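Local coordinates for protein 3-hydroxyacyl-CoA dehydrogenase (Archaeoglobus fulgidus, PDB 1ZEJ) that probably oxidises 3-hydroxyacyl-CoA or L-gulonate type substrates with NAD+ as coenzyme, and works as a homodimer, at residues 25-30 and 132-137; 66-71 and 93-98; 142-147 and 169-174; 219-224 and 266-271. One frame throughout, in Å; residues are numbered along the deposited sequence.

Contact 1 (25-30 and 132-137); sequences RGIAIA and NPPHVM
P134 and H135, in the loop joining strands 125-130 and 139-144, pack on G26, I29 and A30 of helix 22-32, the helix of the Rossmann-type nucleotide-binding fold whose first turn holds the last glycine of the GxGxxG motif. At G26, CB of P134 lies 3.7 Å from the carbonyl carbon of G26. With no side chain at G26, the proline ring can rest directly on the helix backbone. The same ring reaches the next residue, and its CG meets CG1 of I27 at 4.1 Å, the two side chains crossing at about a right angle.

H135 continues the contact along the helix. Its chi1 of 40° sets CG between the backbone N and the carbonyl carbon, which brings the imidazole back over the helix. One face of the ring takes a CH-pi contact from CG2 of I29, 4.0 Å from the ring centroid and 28° off the normal, while CD2 of H135 passes obliquely at 3.5 Å from the carbonyl O of G26. CB of A30 meets the H135 backbone, 3.7 Å from its CA.

The glycines of the motif, G19, G21 and G24, are predicted to bind NAD+. The facing loop includes N132, also predicted to belong to the NAD+ site, and the peptide bond before P133 is cis. P133 O accepts from V136 N at 2.9 Å and from M137 N (selenomethionine) at 3.0 Å. K165 NZ bonds P134 O and M137 O, and R279 of the second subunit bonds N132 O.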
# COMPACT_ATOMS: atom_id res chain seq x y z
N ARG A 25 -9.82 -25.60 -4.95
CA ARG A 25 -10.19 -25.53 -6.36
C ARG A 25 -9.25 -24.59 -7.14
O ARG A 25 -8.72 -24.95 -8.21
CB ARG A 25 -11.66 -25.16 -6.57
CG ARG A 25 -11.88 -24.19 -7.72
CD ARG A 25 -13.34 -24.02 -8.03
NE ARG A 25 -13.89 -22.73 -7.62
CZ ARG A 25 -13.63 -21.57 -8.23
NH1 ARG A 25 -12.79 -21.50 -9.25
NH2 ARG A 25 -14.22 -20.47 -7.80
N GLY A 26 -8.99 -23.41 -6.57
CA GLY A 26 -8.09 -22.44 -7.21
C GLY A 26 -6.65 -22.91 -7.28
O GLY A 26 -5.97 -22.69 -8.29
N ILE A 27 -6.18 -23.53 -6.21
CA ILE A 27 -4.82 -24.08 -6.14
C ILE A 27 -4.67 -25.20 -7.21
O ILE A 27 -3.67 -25.27 -7.91
CB ILE A 27 -4.47 -24.60 -4.73
CG1 ILE A 27 -4.36 -23.45 -3.69
CG2 ILE A 27 -3.17 -25.41 -4.72
CD1 ILE A 27 -4.47 -23.93 -2.25
N ALA A 28 -5.68 -26.06 -7.31
CA ALA A 28 -5.69 -27.15 -8.31
C ALA A 28 -5.62 -26.58 -9.74
O ALA A 28 -4.82 -27.07 -10.54
CB ALA A 28 -6.94 -28.00 -8.14
N ILE A 29 -6.33 -25.48 -10.00
CA ILE A 29 -6.29 -24.80 -11.29
C ILE A 29 -4.92 -24.20 -11.56
O ILE A 29 -4.39 -24.36 -12.63
CB ILE A 29 -7.38 -23.72 -11.43
CG1 ILE A 29 -8.76 -24.36 -11.42
CG2 ILE A 29 -7.15 -22.86 -12.67
CD1 ILE A 29 -9.88 -23.35 -11.24
N ALA A 30 -4.34 -23.54 -10.58
CA ALA A 30 -2.99 -22.98 -10.71
C ALA A 30 -1.95 -24.05 -11.02
O ALA A 30 -1.12 -23.90 -11.92
CB ALA A 30 -2.62 -22.21 -9.43
N ASN A 132 -5.96 -14.67 -3.62
CA ASN A 132 -7.25 -15.00 -4.20
C ASN A 132 -7.52 -14.22 -5.45
O ASN A 132 -7.59 -13.00 -5.37
CB ASN A 132 -8.36 -14.69 -3.18
CG ASN A 132 -9.70 -15.33 -3.54
OD1 ASN A 132 -9.78 -16.33 -4.29
ND2 ASN A 132 -10.76 -14.77 -3.01
N PRO A 133 -7.74 -14.89 -6.60
CA PRO A 133 -7.67 -16.34 -6.86
C PRO A 133 -6.24 -16.84 -7.06
O PRO A 133 -5.44 -16.12 -7.69
CB PRO A 133 -8.47 -16.52 -8.14
CG PRO A 133 -9.00 -15.19 -8.54
CD PRO A 133 -8.21 -14.16 -7.79
N PRO A 134 -5.92 -18.04 -6.51
CA PRO A 134 -4.59 -18.62 -6.58
C PRO A 134 -4.01 -18.69 -7.99
O PRO A 134 -2.83 -18.49 -8.15
CB PRO A 134 -4.80 -20.01 -6.03
CG PRO A 134 -5.84 -19.84 -5.07
CD PRO A 134 -6.81 -18.92 -5.72
N HIS A 135 -4.86 -18.90 -8.99
CA HIS A 135 -4.43 -19.09 -10.35
C HIS A 135 -4.28 -17.78 -11.08
O HIS A 135 -3.82 -17.78 -12.22
CB HIS A 135 -5.42 -19.97 -11.15
CG HIS A 135 -6.86 -19.70 -10.86
ND1 HIS A 135 -7.73 -19.21 -11.81
CD2 HIS A 135 -7.59 -19.88 -9.73
CE1 HIS A 135 -8.94 -19.09 -11.27
NE2 HIS A 135 -8.88 -19.48 -10.01
N VAL A 136 -4.67 -16.67 -10.47
CA VAL A 136 -4.49 -15.36 -11.08
C VAL A 136 -3.36 -14.55 -10.43
O VAL A 136 -2.52 -13.95 -11.11
CB VAL A 136 -5.84 -14.59 -11.00
CG1 VAL A 136 -5.69 -13.12 -11.43
CG2 VAL A 136 -6.92 -15.35 -11.84
N MSE A 137 -3.41 -14.46 -9.11
CA MSE A 137 -2.58 -13.54 -8.35
C MSE A 137 -1.17 -14.16 -8.28
O MSE A 137 -1.05 -15.32 -7.95
CB MSE A 137 -3.13 -13.36 -6.94
CG MSE A 137 -4.49 -12.72 -6.90
SE MSE A 137 -4.60 -11.08 -7.81
CE MSE A 137 -3.83 -9.94 -6.52

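Contact 2 (66-71 and 93-98); sequences TTLEKV and REVERL
E94 is the first residue of 93-98 to touch 66-71. Its CG stands anti to the backbone N (chi1 180°) and the chain runs on extended, which carries the carboxylate carbon CD to 3.4 Å from CD1 of L68. The two side chains cross at about a right angle, so a leucine methyl sits against the stem and carboxylate of the glutamate, a contact of shape rather than charge. With an alanine here, CG and CD would be gone, and CD1 of L68 would probably lose its cover on that side and be freer to turn.

One residue on, V95 is modelled in two conformers, so its contact is less certain: in the one given, CG1 of V95 lies 3.9 Å from CG1 of V71. L98 closes the contact from the far end of the segment. Its CB rests 3.8 Å from CG1 of V71, and its CD1 lies 3.7 Å from CB of L68. L98 N bonds V95 O at 2.9 Å, a turn that sets L98 on the same side as V95. On the facing side, a type I turn from L68 to V71, closed by V71 N to L68 O at 3.0 Å, presents L68 and V71 to V95 and L98.

L68 and V71 both also touch F16 of strand 14-18, while V95 packs on I18 of that strand and on L103 of strand 103-105; the contact thus joins the loop after strand 62-65 to the C-terminal end of helix 85-96.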
# COMPACT_ATOMS: atom_id res chain seq x y z
N THR A 66 -12.56 -38.93 -3.28
CA THR A 66 -12.87 -38.75 -1.88
C THR A 66 -11.89 -39.44 -0.96
O THR A 66 -12.00 -39.27 0.26
CB THR A 66 -14.27 -39.31 -1.55
OG1 THR A 66 -14.36 -40.68 -2.00
CG2 THR A 66 -15.34 -38.50 -2.26
N THR A 67 -10.92 -40.19 -1.51
CA THR A 67 -9.99 -40.97 -0.70
C THR A 67 -8.51 -40.55 -0.88
O THR A 67 -8.17 -39.70 -1.72
CB THR A 67 -10.21 -42.49 -0.98
OG1 THR A 67 -10.17 -42.72 -2.39
CG2 THR A 67 -11.58 -42.90 -0.46
N LEU A 68 -7.63 -41.18 -0.10
CA LEU A 68 -6.25 -40.74 0.05
C LEU A 68 -5.23 -41.68 -0.54
O LEU A 68 -4.01 -41.49 -0.33
CB LEU A 68 -5.95 -40.60 1.54
CG LEU A 68 -6.76 -39.52 2.29
CD1 LEU A 68 -6.25 -39.50 3.74
CD2 LEU A 68 -6.70 -38.13 1.66
N GLU A 69 -5.67 -42.66 -1.31
CA GLU A 69 -4.74 -43.67 -1.81
C GLU A 69 -3.67 -43.11 -2.74
O GLU A 69 -2.60 -43.69 -2.84
CB GLU A 69 -5.41 -44.86 -2.41
CG GLU A 69 -5.97 -44.78 -3.83
CD GLU A 69 -7.26 -44.03 -3.92
OE1 GLU A 69 -7.66 -43.42 -2.91
OE2 GLU A 69 -7.86 -44.04 -5.02
N LYS A 70 -3.96 -42.01 -3.42
CA LYS A 70 -3.00 -41.43 -4.36
C LYS A 70 -1.98 -40.50 -3.65
O LYS A 70 -0.97 -40.09 -4.28
CB LYS A 70 -3.70 -40.68 -5.49
CG LYS A 70 -4.67 -41.47 -6.36
CD LYS A 70 -3.95 -42.41 -7.25
CE LYS A 70 -4.90 -43.21 -8.21
NZ LYS A 70 -5.24 -42.49 -9.47
N VAL A 71 -2.17 -40.23 -2.36
CA VAL A 71 -1.22 -39.37 -1.59
C VAL A 71 0.22 -39.90 -1.69
O VAL A 71 1.14 -39.14 -1.89
CB VAL A 71 -1.60 -39.26 -0.09
CG1 VAL A 71 -0.44 -38.72 0.76
CG2 VAL A 71 -2.80 -38.38 0.05
N ARG A 93 -2.10 -34.95 10.10
CA ARG A 93 -1.64 -36.15 10.77
C ARG A 93 -1.99 -37.43 9.98
O ARG A 93 -1.21 -38.37 9.98
CB ARG A 93 -2.15 -36.23 12.20
CG ARG A 93 -1.41 -35.28 13.13
CD ARG A 93 -1.92 -35.43 14.53
NE ARG A 93 -1.53 -36.72 15.08
CZ ARG A 93 -0.30 -37.06 15.50
NH1 ARG A 93 0.71 -36.21 15.43
NH2 ARG A 93 -0.10 -38.26 16.02
N GLU A 94 -3.14 -37.45 9.31
CA GLU A 94 -3.51 -38.57 8.47
C GLU A 94 -2.59 -38.69 7.26
O GLU A 94 -2.04 -39.78 6.98
CB GLU A 94 -4.94 -38.37 8.01
CG GLU A 94 -5.47 -39.42 7.14
CD GLU A 94 -7.01 -39.36 7.09
OE1 GLU A 94 -7.58 -38.23 7.17
OE2 GLU A 94 -7.61 -40.44 6.96
N VAL A 95 -2.37 -37.57 6.57
CA VAL A 95 -1.54 -37.61 5.37
C VAL A 95 -0.08 -37.87 5.67
O VAL A 95 0.61 -38.51 4.90
CB VAL A 95 -1.77 -36.34 4.50
CG1 VAL A 95 -0.60 -36.05 3.61
CG2 VAL A 95 -3.01 -36.53 3.67
N GLU A 96 0.42 -37.44 6.83
CA GLU A 96 1.86 -37.61 7.11
C GLU A 96 2.27 -39.06 7.27
O GLU A 96 3.41 -39.39 6.99
CB GLU A 96 2.34 -36.71 8.29
CG GLU A 96 1.90 -37.11 9.63
CD GLU A 96 2.53 -36.23 10.76
OE1 GLU A 96 3.62 -35.63 10.55
OE2 GLU A 96 1.91 -36.20 11.85
N ARG A 97 1.34 -39.93 7.64
CA ARG A 97 1.59 -41.35 7.68
C ARG A 97 1.71 -42.01 6.31
O ARG A 97 2.25 -43.14 6.23
CB ARG A 97 0.48 -42.05 8.46
CG ARG A 97 0.32 -41.54 9.89
CD ARG A 97 -0.55 -42.47 10.75
NE ARG A 97 -1.98 -42.36 10.42
CZ ARG A 97 -2.85 -41.50 10.95
NH1 ARG A 97 -2.49 -40.60 11.86
NH2 ARG A 97 -4.12 -41.54 10.55
N LEU A 98 1.16 -41.37 5.27
CA LEU A 98 1.05 -41.98 3.94
C LEU A 98 2.18 -41.55 3.02
O LEU A 98 2.44 -42.18 1.98
CB LEU A 98 -0.29 -41.58 3.29
CG LEU A 98 -1.55 -42.03 4.04
CD1 LEU A 98 -2.80 -41.37 3.41
CD2 LEU A 98 -1.67 -43.53 4.10

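Contact 3 (142-147 and 169-174); sequences IVISRF and VCKGQS. With PE8 (3,6,9,12,15,18,21-heptaoxatricosane-1,23-diol), chain C.
With chi1 at 72°, I144 holds CG1 between its backbone N and carbonyl carbon; this branch comes to 4.0 Å from CG of K171, the two side chains lying side by side and pointing the same way. V143 turns to the other face of the sheet, and its CG1, anti to the backbone N (chi1 -175°), lies over the backbone of G172, 3.5 Å from the carbonyl carbon.

The backbones meet as parallel strands. C170 N bonds I142 O at 2.7 Å, I144 N returns to C170 O at 2.9 Å and a nearly straight 170°, and G172 N, already past the strand, closes on I144 O at 2.8 Å. CG2 of I144 and CG1 of V169 touch obliquely on the K171 face.

Strands 139-144 and 166-171 are the two strands of a beta-alpha-beta unit, and the helix between them, 150-162, covers this same face through V153, which touches both I144 and V169. On the opposite face V143 packs on V112 of helix 112-116. Beyond the strand, S174 caps helix 175-193, its OG accepting from N177 N and bonding E141 OE1; it also touches H129, predicted to be important for catalysis.

A polyether, probably from the crystallisation liquor, wraps the ammonium of K171, with O4, O7 and O10 each hydrogen-bonded to NZ. Its terminal hydroxyl O25 donates to R146 O at 2.8 Å, and its C9 packs 3.4 Å from CG1 of V169.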
# COMPACT_ATOMS: atom_id res chain seq x y z
N ILE A 142 5.59 -18.46 1.38
CA ILE A 142 5.87 -19.66 2.17
C ILE A 142 6.10 -19.21 3.57
O ILE A 142 6.94 -18.33 3.79
CB ILE A 142 7.12 -20.36 1.64
CG1 ILE A 142 6.84 -20.89 0.22
CG2 ILE A 142 7.60 -21.44 2.63
CD1 ILE A 142 8.01 -21.46 -0.48
N VAL A 143 5.38 -19.81 4.52
CA VAL A 143 5.47 -19.40 5.91
C VAL A 143 6.00 -20.60 6.67
O VAL A 143 5.33 -21.61 6.78
CB VAL A 143 4.12 -18.94 6.44
CG1 VAL A 143 4.27 -18.40 7.87
CG2 VAL A 143 3.52 -17.86 5.54
N ILE A 144 7.22 -20.48 7.17
CA ILE A 144 7.87 -21.59 7.82
C ILE A 144 7.69 -21.59 9.35
O ILE A 144 7.56 -20.56 10.00
CB ILE A 144 9.34 -21.72 7.40
CG1 ILE A 144 10.23 -20.62 7.97
CG2 ILE A 144 9.43 -21.73 5.85
CD1 ILE A 144 11.67 -20.99 7.93
N SER A 145 7.68 -22.79 9.91
CA SER A 145 7.66 -22.93 11.35
C SER A 145 9.11 -23.02 11.83
O SER A 145 10.03 -23.10 11.01
CB SER A 145 6.89 -24.16 11.73
OG SER A 145 7.67 -25.35 11.63
N ARG A 146 9.29 -23.04 13.15
CA ARG A 146 10.64 -23.32 13.75
C ARG A 146 11.16 -24.71 13.45
O ARG A 146 12.33 -24.95 13.59
CB ARG A 146 10.64 -23.07 15.25
CG ARG A 146 9.70 -23.92 16.08
CD ARG A 146 9.59 -23.31 17.48
NE ARG A 146 9.08 -24.27 18.44
CZ ARG A 146 7.79 -24.49 18.67
NH1 ARG A 146 6.85 -23.86 17.97
NH2 ARG A 146 7.44 -25.39 19.57
N PHE A 147 10.31 -25.59 12.96
CA PHE A 147 10.70 -26.96 12.64
C PHE A 147 11.10 -27.20 11.21
O PHE A 147 11.78 -28.15 10.91
CB PHE A 147 9.56 -27.93 12.93
CG PHE A 147 9.03 -27.88 14.35
CD1 PHE A 147 9.54 -28.71 15.32
CD2 PHE A 147 7.94 -27.06 14.68
CE1 PHE A 147 9.02 -28.67 16.64
CE2 PHE A 147 7.41 -27.04 15.99
CZ PHE A 147 7.96 -27.85 16.96
N VAL A 169 9.51 -16.02 1.17
CA VAL A 169 9.60 -16.94 2.31
C VAL A 169 9.61 -16.13 3.58
O VAL A 169 10.41 -15.20 3.67
CB VAL A 169 10.88 -17.80 2.22
CG1 VAL A 169 10.90 -18.79 3.38
CG2 VAL A 169 10.96 -18.56 0.91
N CYS A 170 8.75 -16.48 4.54
CA CYS A 170 8.47 -15.71 5.75
C CYS A 170 8.69 -16.67 6.90
O CYS A 170 8.39 -17.82 6.73
CB CYS A 170 6.94 -15.32 5.86
SG CYS A 170 6.20 -14.67 4.57
N LYS A 171 9.14 -16.17 8.04
CA LYS A 171 9.24 -16.96 9.27
C LYS A 171 8.04 -16.72 10.16
O LYS A 171 7.76 -15.59 10.55
CB LYS A 171 10.55 -16.68 10.03
CG LYS A 171 11.80 -17.26 9.38
CD LYS A 171 12.94 -17.47 10.42
CE LYS A 171 14.29 -17.87 9.75
NZ LYS A 171 14.83 -16.81 8.85
N GLY A 172 7.33 -17.79 10.47
CA GLY A 172 6.27 -17.80 11.46
C GLY A 172 4.97 -17.12 11.09
O GLY A 172 3.89 -17.67 11.38
N GLN A 173 5.04 -15.92 10.50
CA GLN A 173 3.83 -15.13 10.12
C GLN A 173 3.96 -14.62 8.71
O GLN A 173 5.04 -14.23 8.30
CB GLN A 173 3.59 -13.92 11.02
CG GLN A 173 3.40 -14.25 12.45
CD GLN A 173 3.21 -13.06 13.32
OE1 GLN A 173 2.76 -12.00 12.88
NE2 GLN A 173 3.55 -13.22 14.59
N SER A 174 2.84 -14.55 8.03
CA SER A 174 2.73 -13.87 6.74
C SER A 174 3.09 -12.37 6.78
O SER A 174 2.53 -11.61 7.60
CB SER A 174 1.29 -14.01 6.22
OG SER A 174 1.01 -13.09 5.19
O1 PE8 C . 14.86 -14.82 10.35
C2 PE8 C . 13.68 -13.98 10.35
C3 PE8 C . 13.63 -13.22 9.04
O4 PE8 C . 13.39 -14.17 8.00
C5 PE8 C . 13.86 -13.76 6.71
C6 PE8 C . 14.23 -14.97 5.85
O7 PE8 C . 13.48 -16.13 6.23
C8 PE8 C . 13.52 -17.09 5.18
C9 PE8 C . 13.31 -18.48 5.77
O10 PE8 C . 14.44 -18.89 6.55
C11 PE8 C . 15.57 -19.27 5.77
C12 PE8 C . 16.50 -20.11 6.63
O13 PE8 C . 15.99 -21.45 6.69
C14 PE8 C . 15.20 -21.70 7.85
C15 PE8 C . 15.06 -23.21 8.03
O16 PE8 C . 15.83 -23.60 9.17
C17 PE8 C . 17.04 -24.33 8.92
C18 PE8 C . 17.10 -25.55 9.85
O19 PE8 C . 16.82 -25.20 11.21
C20 PE8 C . 15.92 -26.13 11.82
C21 PE8 C . 16.10 -26.21 13.34
O22 PE8 C . 16.12 -24.91 13.93
C23 PE8 C . 15.43 -24.82 15.18
C24 PE8 C . 15.10 -23.36 15.44
O25 PE8 C . 14.05 -22.91 14.56

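Contact 4 (219-224 and 266-271); sequences GNLDYI and KGIYEY
The tight part of this contact is the carboxylate of D222, gripped by three donors from 266-271. OD1 accepts I268 N at 2.7 Å through its syn lone pair. OD2 takes two bonds: Y271 OH donates at 2.6 Å to the anti lone pair, and Y269 N comes in at 2.9 Å on the syn side, 16° out of the carboxylate plane. The Y271 ring stands almost square to the carboxylate, the planes 86° apart, and OD2 lies at the ring edge, in its plane. CG of D222 stands anti to the carbonyl carbon, beside the backbone N (chi1 -81°), which turns the carboxylate to the loop. D222 is buried, and three donors converging on it would be expected to favour its ionised form. If an alanine stood here, I268 N, Y269 N and Y271 OH would probably lose their shared acceptor, leaving the loop less firmly tied to the helix.

Round this centre the packing is looser. CD2 of L221 meets CD1 of I268 at 4.1 Å, and the rings of Y223 and Y271 meet obliquely, with CE2 to CE2 also 4.1 Å. On the outer side, exposed E270 reaches back to K266 in a long salt bridge, OE2 to NZ 3.7 Å. Y269 puts its ring edge 3.7 Å from G219 N, measured at CE2. Its OH and that same G219 N both bond OD2 of D201 in the second subunit, so the loop held by D222 also faces the homodimer interface, within the mostly helical C-terminal domain of the 3-hydroxyacyl-CoA dehydrogenase family.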
# COMPACT_ATOMS: atom_id res chain seq x y z
N GLY A 219 11.90 0.95 -1.66
CA GLY A 219 12.33 1.60 -2.90
C GLY A 219 11.82 3.03 -3.00
O GLY A 219 12.60 3.93 -3.32
N ASN A 220 10.56 3.28 -2.65
CA ASN A 220 10.03 4.65 -2.63
C ASN A 220 10.85 5.60 -1.70
O ASN A 220 11.17 6.74 -2.07
CB ASN A 220 8.57 4.66 -2.19
CG ASN A 220 7.96 6.01 -2.28
OD1 ASN A 220 8.00 6.61 -3.35
ND2 ASN A 220 7.43 6.54 -1.13
N LEU A 221 11.25 5.07 -0.55
CA LEU A 221 12.09 5.75 0.43
C LEU A 221 13.38 6.25 -0.17
O LEU A 221 13.77 7.40 0.09
CB LEU A 221 12.33 4.86 1.67
CG LEU A 221 12.74 5.48 3.00
CD1 LEU A 221 11.74 6.56 3.47
CD2 LEU A 221 12.80 4.34 3.97
N ASP A 222 14.01 5.45 -1.04
CA ASP A 222 15.25 5.86 -1.72
C ASP A 222 15.08 7.15 -2.54
O ASP A 222 15.99 7.95 -2.64
CB ASP A 222 15.78 4.74 -2.65
CG ASP A 222 16.55 3.65 -1.89
OD1 ASP A 222 17.04 3.93 -0.77
OD2 ASP A 222 16.71 2.54 -2.43
N TYR A 223 13.93 7.29 -3.18
CA TYR A 223 13.59 8.47 -3.96
C TYR A 223 13.24 9.65 -3.07
O TYR A 223 13.58 10.78 -3.39
CB TYR A 223 12.39 8.17 -4.83
CG TYR A 223 12.72 7.35 -6.01
CD1 TYR A 223 13.25 7.94 -7.14
CD2 TYR A 223 12.58 5.99 -5.99
CE1 TYR A 223 13.56 7.21 -8.24
CE2 TYR A 223 12.91 5.24 -7.09
CZ TYR A 223 13.40 5.91 -8.22
OH TYR A 223 13.74 5.18 -9.30
N ILE A 224 12.51 9.39 -1.98
CA ILE A 224 12.27 10.40 -0.94
C ILE A 224 13.61 10.92 -0.44
O ILE A 224 13.82 12.13 -0.34
CB ILE A 224 11.39 9.83 0.22
CG1 ILE A 224 9.91 9.84 -0.19
CG2 ILE A 224 11.55 10.64 1.53
CD1 ILE A 224 9.08 8.87 0.60
N LYS A 266 22.78 5.24 -4.22
CA LYS A 266 22.73 4.08 -3.31
C LYS A 266 21.99 4.43 -2.03
O LYS A 266 22.33 5.37 -1.34
CB LYS A 266 24.15 3.56 -2.97
CG LYS A 266 24.17 2.22 -2.19
CD LYS A 266 25.60 1.85 -1.76
CE LYS A 266 25.87 0.38 -1.80
NZ LYS A 266 24.93 -0.48 -1.01
N GLY A 267 20.96 3.66 -1.74
CA GLY A 267 20.34 3.73 -0.44
C GLY A 267 20.06 2.32 -0.01
O GLY A 267 20.99 1.53 0.25
N ILE A 268 18.78 1.99 0.06
CA ILE A 268 18.39 0.59 0.22
C ILE A 268 18.84 -0.20 -1.03
O ILE A 268 19.39 -1.31 -0.92
CB ILE A 268 16.89 0.46 0.49
CG1 ILE A 268 16.54 1.16 1.82
CG2 ILE A 268 16.50 -1.03 0.58
CD1 ILE A 268 15.20 1.74 1.88
N TYR A 269 18.66 0.41 -2.20
CA TYR A 269 19.04 -0.18 -3.48
C TYR A 269 20.04 0.73 -4.19
O TYR A 269 20.30 1.83 -3.71
CB TYR A 269 17.81 -0.35 -4.32
CG TYR A 269 16.74 -1.19 -3.66
CD1 TYR A 269 16.97 -2.53 -3.31
CD2 TYR A 269 15.52 -0.65 -3.36
CE1 TYR A 269 15.97 -3.28 -2.68
CE2 TYR A 269 14.55 -1.37 -2.76
CZ TYR A 269 14.75 -2.70 -2.44
OH TYR A 269 13.71 -3.38 -1.84
N GLU A 270 20.56 0.28 -5.33
CA GLU A 270 21.53 1.03 -6.13
C GLU A 270 20.86 1.51 -7.41
O GLU A 270 19.98 0.81 -7.96
CB GLU A 270 22.76 0.17 -6.45
CG GLU A 270 23.48 -0.30 -5.19
CD GLU A 270 24.81 -1.00 -5.45
OE1 GLU A 270 25.34 -0.94 -6.58
OE2 GLU A 270 25.33 -1.62 -4.49
N TYR A 271 21.26 2.69 -7.86
CA TYR A 271 20.58 3.43 -8.95
C TYR A 271 21.58 3.93 -9.99
O TYR A 271 22.74 4.16 -9.67
CB TYR A 271 19.79 4.60 -8.36
CG TYR A 271 18.71 4.09 -7.43
CD1 TYR A 271 18.98 3.90 -6.08
CD2 TYR A 271 17.46 3.75 -7.90
CE1 TYR A 271 18.03 3.38 -5.24
CE2 TYR A 271 16.48 3.24 -7.05
CZ TYR A 271 16.77 3.07 -5.72
OH TYR A 271 15.81 2.52 -4.86

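How the contacts relate
Contacts 1, 2 and 3 belong to the NAD-binding domain, contact 4 to the C-terminal helical domain, with contacts 2 and 4 farthest apart at about 49 Å between centres. Contact 1 is the buried one; the others are partly buried, and contact 2 lies toward the periphery, its centre about 27 Å from that of the chain. Strand 139-144 follows the loop of contact 1 and carries the first segment of contact 3. Chemistry follows place: apolar packing joins loops to helices in contacts 1 and 2 (CH-pi in contact 1 alone), backbone bonds knit the strands of contact 3, and a buried carboxylate binds a loop in contact 4. Contacts 1, 3 and 4 also touch the second subunit.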